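Local coordinates for L-lysine 6-oxidase (Marinomonas mediterranea, PDB 3WEU), which oxidises the epsilon-amino group of L-lysine with a cysteine tryptophylquinone cofactor, releasing ammonium and the hydrogen peroxide that makes it antibacterial, at residues S289-V292 with D296-I299; F324-R329 with A333-N338. One frame throughout, in Å; residues are numbered along the deposited sequence.

Contact 1 (S289-V292 with D296-I299)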
loop_
_atom_site.group_PDB
_atom_site.type_symbol
_atom_site.label_atom_id
_atom_site.label_comp_id
_atom_site.label_asym_id
_atom_site.label_seq_id
_atom_site.Cartn_x
_atom_site.Cartn_y
_atom_site.Cartn_z
ATOM N N SER A 289 38.515 32.857 -30.994
ATOM C CA SER A 289 38.239 32.287 -32.313
ATOM C C SER A 289 39.438 31.895 -33.144
ATOM O O SER A 289 39.289 31.180 -34.138
ATOM C CB SER A 289 37.304 33.199 -33.141
ATOM O OG SER A 289 37.872 34.477 -33.259
ATOM N N ASP A 290 40.636 32.325 -32.771
ATOM C CA ASP A 290 41.809 31.836 -33.447
ATOM C C ASP A 290 42.383 30.545 -32.871
ATOM O O ASP A 290 43.354 30.049 -33.408
ATOM C CB ASP A 290 42.908 32.912 -33.523
ATOM C CG ASP A 290 43.235 33.533 -32.194
ATOM O OD1 ASP A 290 42.595 33.204 -31.168
ATOM O OD2 ASP A 290 44.121 34.435 -32.184
ATOM N N TYR A 291 41.735 29.936 -31.863
ATOM C CA TYR A 291 42.255 28.720 -31.270
ATOM C C TYR A 291 42.121 27.585 -32.235
ATOM O O TYR A 291 41.039 27.345 -32.778
ATOM C CB TYR A 291 41.511 28.357 -29.966
ATOM C CG TYR A 291 42.070 27.100 -29.287
ATOM C CD1 TYR A 291 43.152 27.189 -28.447
ATOM C CD2 TYR A 291 41.498 25.796 -29.495
ATOM C CE1 TYR A 291 43.689 26.063 -27.826
ATOM C CE2 TYR A 291 42.051 24.664 -28.875
ATOM C CZ TYR A 291 43.126 24.819 -28.016
ATOM O OH TYR A 291 43.742 23.772 -27.369
ATOM N N VAL A 292 43.195 26.892 -32.488
ATOM C CA VAL A 292 43.160 25.790 -33.454
ATOM C C VAL A 292 42.994 24.446 -32.734
ATOM O O VAL A 292 43.842 24.042 -31.923
ATOM C CB VAL A 292 44.478 25.811 -34.324
ATOM C CG1 VAL A 292 44.542 24.622 -35.259
ATOM C CG2 VAL A 292 44.576 27.111 -35.135
ATOM N N ASP A 296 42.301 14.599 -33.322
ATOM C CA ASP A 296 42.417 13.447 -32.487
ATOM C C ASP A 296 42.116 13.720 -31.003
ATOM O O ASP A 296 41.507 12.885 -30.348
ATOM C CB ASP A 296 43.785 12.734 -32.583
ATOM C CG ASP A 296 44.037 12.003 -33.930
ATOM O OD1 ASP A 296 43.128 11.613 -34.618
ATOM O OD2 ASP A 296 45.215 11.874 -34.315
ATOM N N ARG A 297 42.584 14.819 -30.462
ATOM C CA ARG A 297 42.432 15.118 -29.047
ATOM C C ARG A 297 41.019 15.631 -28.743
ATOM O O ARG A 297 40.450 15.288 -27.729
ATOM C CB ARG A 297 43.428 16.227 -28.632
ATOM C CG ARG A 297 43.459 16.652 -27.165
ATOM C CD ARG A 297 44.442 17.854 -26.869
ATOM N NE ARG A 297 43.941 19.005 -27.565
ATOM C CZ ARG A 297 44.617 20.112 -27.848
ATOM N NH1 ARG A 297 45.885 20.251 -27.475
ATOM N NH2 ARG A 297 44.011 21.091 -28.532
ATOM N N ASP A 298 40.470 16.474 -29.597
ATOM C CA ASP A 298 39.283 17.244 -29.241
ATOM C C ASP A 298 38.000 16.727 -29.875
ATOM O O ASP A 298 36.901 16.891 -29.324
ATOM C CB ASP A 298 39.433 18.707 -29.632
ATOM C CG ASP A 298 40.644 19.406 -28.991
ATOM O OD1 ASP A 298 40.998 19.116 -27.837
ATOM O OD2 ASP A 298 41.243 20.272 -29.730
ATOM N N ILE A 299 38.091 16.138 -31.045
ATOM C CA ILE A 299 36.897 15.859 -31.806
ATOM C C ILE A 299 36.604 14.371 -31.855
ATOM O O ILE A 299 35.473 13.905 -31.548
ATOM C CB ILE A 299 37.048 16.373 -33.210
ATOM C CG1 ILE A 299 37.496 17.852 -33.206
ATOM C CG2 ILE A 299 35.778 16.151 -34.041
ATOM C CD1 ILE A 299 36.581 18.781 -32.474
#
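Tyr291 points its phenol at the guanidinium group of Arg297, and the two side chains come from opposite directions. Tyr291 OH lies 2.9 Å from Arg297 NH2. The ring itself stays farther off, with Tyr291 CZ 3.9 Å from Arg297 NH2. The ring and the guanidinium are 24° apart in plane, and each meets the other obliquely, so this is no stack.

CG of Tyr291 stands anti to its own backbone nitrogen (chi1 -178°), which carries the ring out of the loop toward the helix. The arginine chain is extended as far as CG and CD and then bends at chi3 (65°). This bend turns the edge of the guanidinium back to Asp298, the next residue. There it grips the carboxylate side-on with two nitrogens. Arg297 NE bonds Asp298 OD1 at 3.0 Å, from above the carboxylate plane. Arg297 NH2 reaches the syn lone pair of Asp298 OD2 at 3.1 Å. Both bonds are fairly straight and lie close to the guanidinium plane, so they fix its rotation.

The third nitrogen, Arg297 NH1, bonds the backbone oxygen of Asp427, and Tyr429 adds a cation-pi contact. Asp298 OD1 also bonds the Tyr429 hydroxyl, and Asp298 OD2 accepts from the backbone nitrogen of Asn294. The positive charge of Arg297 would probably favour the ionised carboxylate of Asp298.

Around the tyrosine, Phe411 and Leu412 of helix 407-418 pack against the ring. This is a small polar surface contact between the loop 289-292 and the first turn of helix 295-308, built around a side-on arginine-aspartate salt bridge.

Contact 2 (F324-R329 with A333-N338)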
loop_
_atom_site.group_PDB
_atom_site.type_symbol
_atom_site.label_atom_id
_atom_site.label_comp_id
_atom_site.label_asym_id
_atom_site.label_seq_id
_atom_site.Cartn_x
_atom_site.Cartn_y
_atom_site.Cartn_z
ATOM N N PHE A 324 31.466 8.521 -41.031
ATOM C CA PHE A 324 32.490 8.947 -42.001
ATOM C C PHE A 324 31.894 8.927 -43.428
ATOM O O PHE A 324 32.414 8.353 -44.408
ATOM C CB PHE A 324 33.804 8.116 -41.854
ATOM C CG PHE A 324 34.566 8.380 -40.560
ATOM C CD1 PHE A 324 34.182 7.721 -39.328
ATOM C CD2 PHE A 324 35.662 9.263 -40.557
ATOM C CE1 PHE A 324 34.861 7.969 -38.115
ATOM C CE2 PHE A 324 36.340 9.513 -39.339
ATOM C CZ PHE A 324 35.928 8.870 -38.134
ATOM N N GLN A 325 30.725 9.531 -43.523
ATOM C CA GLN A 325 30.067 9.602 -44.829
ATOM C C GLN A 325 30.872 10.628 -45.621
ATOM O O GLN A 325 30.829 10.604 -46.818
ATOM C CB GLN A 325 28.545 9.882 -44.718
ATOM C CG GLN A 325 28.138 11.241 -44.242
ATOM C CD GLN A 325 28.372 11.548 -42.741
ATOM O OE1 GLN A 325 29.441 11.244 -42.139
ATOM N NE2 GLN A 325 27.381 12.122 -42.150
ATOM N N PHE A 326 31.593 11.515 -44.929
ATOM C CA PHE A 326 32.568 12.373 -45.561
ATOM C C PHE A 326 33.743 12.309 -44.622
ATOM O O PHE A 326 33.669 11.732 -43.560
ATOM C CB PHE A 326 32.086 13.836 -45.779
ATOM C CG PHE A 326 31.693 14.574 -44.504
ATOM C CD1 PHE A 326 32.607 15.379 -43.824
ATOM C CD2 PHE A 326 30.389 14.460 -43.952
ATOM C CE1 PHE A 326 32.231 16.064 -42.620
ATOM C CE2 PHE A 326 30.038 15.136 -42.784
ATOM C CZ PHE A 326 30.936 15.980 -42.162
ATOM N N ASP A 327 34.826 12.895 -45.042
ATOM C CA ASP A 327 36.043 12.841 -44.327
ATOM C C ASP A 327 36.143 13.848 -43.188
ATOM O O ASP A 327 36.335 15.050 -43.428
ATOM C CB ASP A 327 37.202 13.045 -45.334
ATOM C CG ASP A 327 38.563 12.683 -44.717
ATOM O OD1 ASP A 327 38.667 12.416 -43.470
ATOM O OD2 ASP A 327 39.539 12.667 -45.494
ATOM N N TYR A 328 36.027 13.377 -41.942
ATOM C CA TYR A 328 36.031 14.251 -40.773
ATOM C C TYR A 328 37.411 14.936 -40.606
ATOM O O TYR A 328 37.489 15.985 -39.966
ATOM C CB TYR A 328 35.559 13.540 -39.457
ATOM C CG TYR A 328 34.148 12.919 -39.527
ATOM C CD1 TYR A 328 33.122 13.451 -40.349
ATOM C CD2 TYR A 328 33.859 11.732 -38.890
ATOM C CE1 TYR A 328 31.862 12.823 -40.437
ATOM C CE2 TYR A 328 32.590 11.134 -38.958
ATOM C CZ TYR A 328 31.634 11.656 -39.700
ATOM O OH TYR A 328 30.461 10.995 -39.739
ATOM N N ARG A 329 38.485 14.411 -41.215
ATOM C CA ARG A 329 39.814 14.960 -41.034
ATOM C C ARG A 329 40.138 15.978 -42.102
ATOM O O ARG A 329 41.125 16.659 -42.007
ATOM C CB ARG A 329 40.869 13.824 -41.052
ATOM C CG ARG A 329 40.774 12.930 -39.816
ATOM C CD ARG A 329 41.802 11.746 -39.820
ATOM N NE ARG A 329 41.701 10.937 -38.578
ATOM C CZ ARG A 329 40.819 9.945 -38.364
ATOM N NH1 ARG A 329 39.942 9.568 -39.290
ATOM N NH2 ARG A 329 40.764 9.334 -37.163
ATOM N N ALA A 333 38.475 23.977 -47.509
ATOM C CA ALA A 333 37.280 24.706 -47.822
ATOM C C ALA A 333 36.250 23.877 -48.582
ATOM O O ALA A 333 35.066 24.050 -48.399
ATOM C CB ALA A 333 37.629 26.014 -48.578
ATOM N N ALA A 334 36.673 22.974 -49.465
ATOM C CA ALA A 334 35.730 22.158 -50.195
ATOM C C ALA A 334 34.863 21.295 -49.234
ATOM O O ALA A 334 33.797 20.850 -49.611
ATOM C CB ALA A 334 36.476 21.197 -51.114
ATOM N N ASN A 335 35.423 20.959 -48.084
ATOM C CA ASN A 335 34.679 20.094 -47.110
ATOM C C ASN A 335 33.993 20.885 -46.034
ATOM O O ASN A 335 33.361 20.297 -45.151
ATOM C CB ASN A 335 35.664 19.129 -46.466
ATOM C CG ASN A 335 34.993 17.941 -45.806
ATOM O OD1 ASN A 335 34.023 17.373 -46.326
ATOM N ND2 ASN A 335 35.521 17.549 -44.675
ATOM N N LYS A 336 34.117 22.207 -46.055
ATOM C CA LYS A 336 33.550 23.030 -44.998
ATOM C C LYS A 336 32.011 22.940 -44.875
ATOM O O LYS A 336 31.497 22.875 -43.765
ATOM C CB LYS A 336 33.978 24.473 -45.124
ATOM C CG LYS A 336 33.490 25.395 -44.025
ATOM C CD LYS A 336 34.135 26.797 -44.017
ATOM C CE LYS A 336 33.440 27.668 -43.008
ATOM N NZ LYS A 336 33.940 29.068 -43.074
ATOM N N ALA A 337 31.291 22.992 -45.971
ATOM C CA ALA A 337 29.831 22.935 -45.891
ATOM C C ALA A 337 29.409 21.627 -45.188
ATOM O O ALA A 337 28.497 21.683 -44.373
ATOM C CB ALA A 337 29.163 23.051 -47.262
ATOM N N ASN A 338 30.116 20.517 -45.454
ATOM C CA ASN A 338 29.891 19.279 -44.734
ATOM C C ASN A 338 30.156 19.355 -43.239
ATOM O O ASN A 338 29.317 18.913 -42.415
ATOM C CB ASN A 338 30.772 18.171 -45.287
ATOM C CG ASN A 338 30.339 17.688 -46.638
ATOM O OD1 ASN A 338 29.187 17.763 -46.994
ATOM N ND2 ASN A 338 31.268 17.125 -47.373
#
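Phe326 lays one ring face against Asn338. Asn338 CB sits over the ring centre, 3.6 Å from the centroid and close to the ring normal, a clear CH-pi contact. Phe326 CG stands between the backbone nitrogen and the carbonyl carbon (chi1 59°), which turns the ring face to Asn338. The two side chains run past each other in opposite directions, and the Asn338 amide is turned moderately from the ring. Farther along the ring, Phe326 CZ touches Asn338 O at 3.4 Å. Asn335 meets the same ring obliquely, with its OD1 3.5 Å from Phe326 CD1.

Asn335 also reaches the loop backbone. Its ND2 gives a weak, bent bond to Asp327 O (2.9 Å, 124°). The same nitrogen has its stronger partner in Asp330 O, so one amide holds two carbonyls of the loop.

Asn338 ND2 donates to Asn335 OD1 at 3.0 Å in a nearly straight bond (169°). This fixes the Asn338 amide against Asn335, whose own amide is held by the loop carbonyls.

Farther out, Tyr328 CE1 lies over the opposite face of the Phe326 ring, toward its rim. The Tyr328 hydroxyl donates to Gln325 OE1 at 2.6 Å and accepts from Phe324 N. Asp327 OD1 accepts from Arg329 N and closes an Asx turn. Tyr342 meets the Tyr328 ring edge to face. The contact thus seats an irregular loop, shaped by an Asx turn, on the start of helix 336-344.

How the contacts relate
The contacts follow each other along the chain, contact 1 closing before contact 2 opens, and their centres are 16 Å apart. Helix 295-308 connects them: it carries segment 296-299 of contact 1, while its Phe295 and Ile303 pack on Tyr328 of contact 2. They meet directly where Asp296 OD1 lies 4.2 Å from Arg329 NH2, which is plain packing. Helix 407-418 is a second shared neighbour. Its Gln415 bonds Ser289 O and Tyr291 O, and its Trp416 bonds Tyr328 O and touches Ile299. The centres lie about 28 and 34 Å from the chain centre. Neither contact includes Cys516 or Trp581, which form the quinone cofactor.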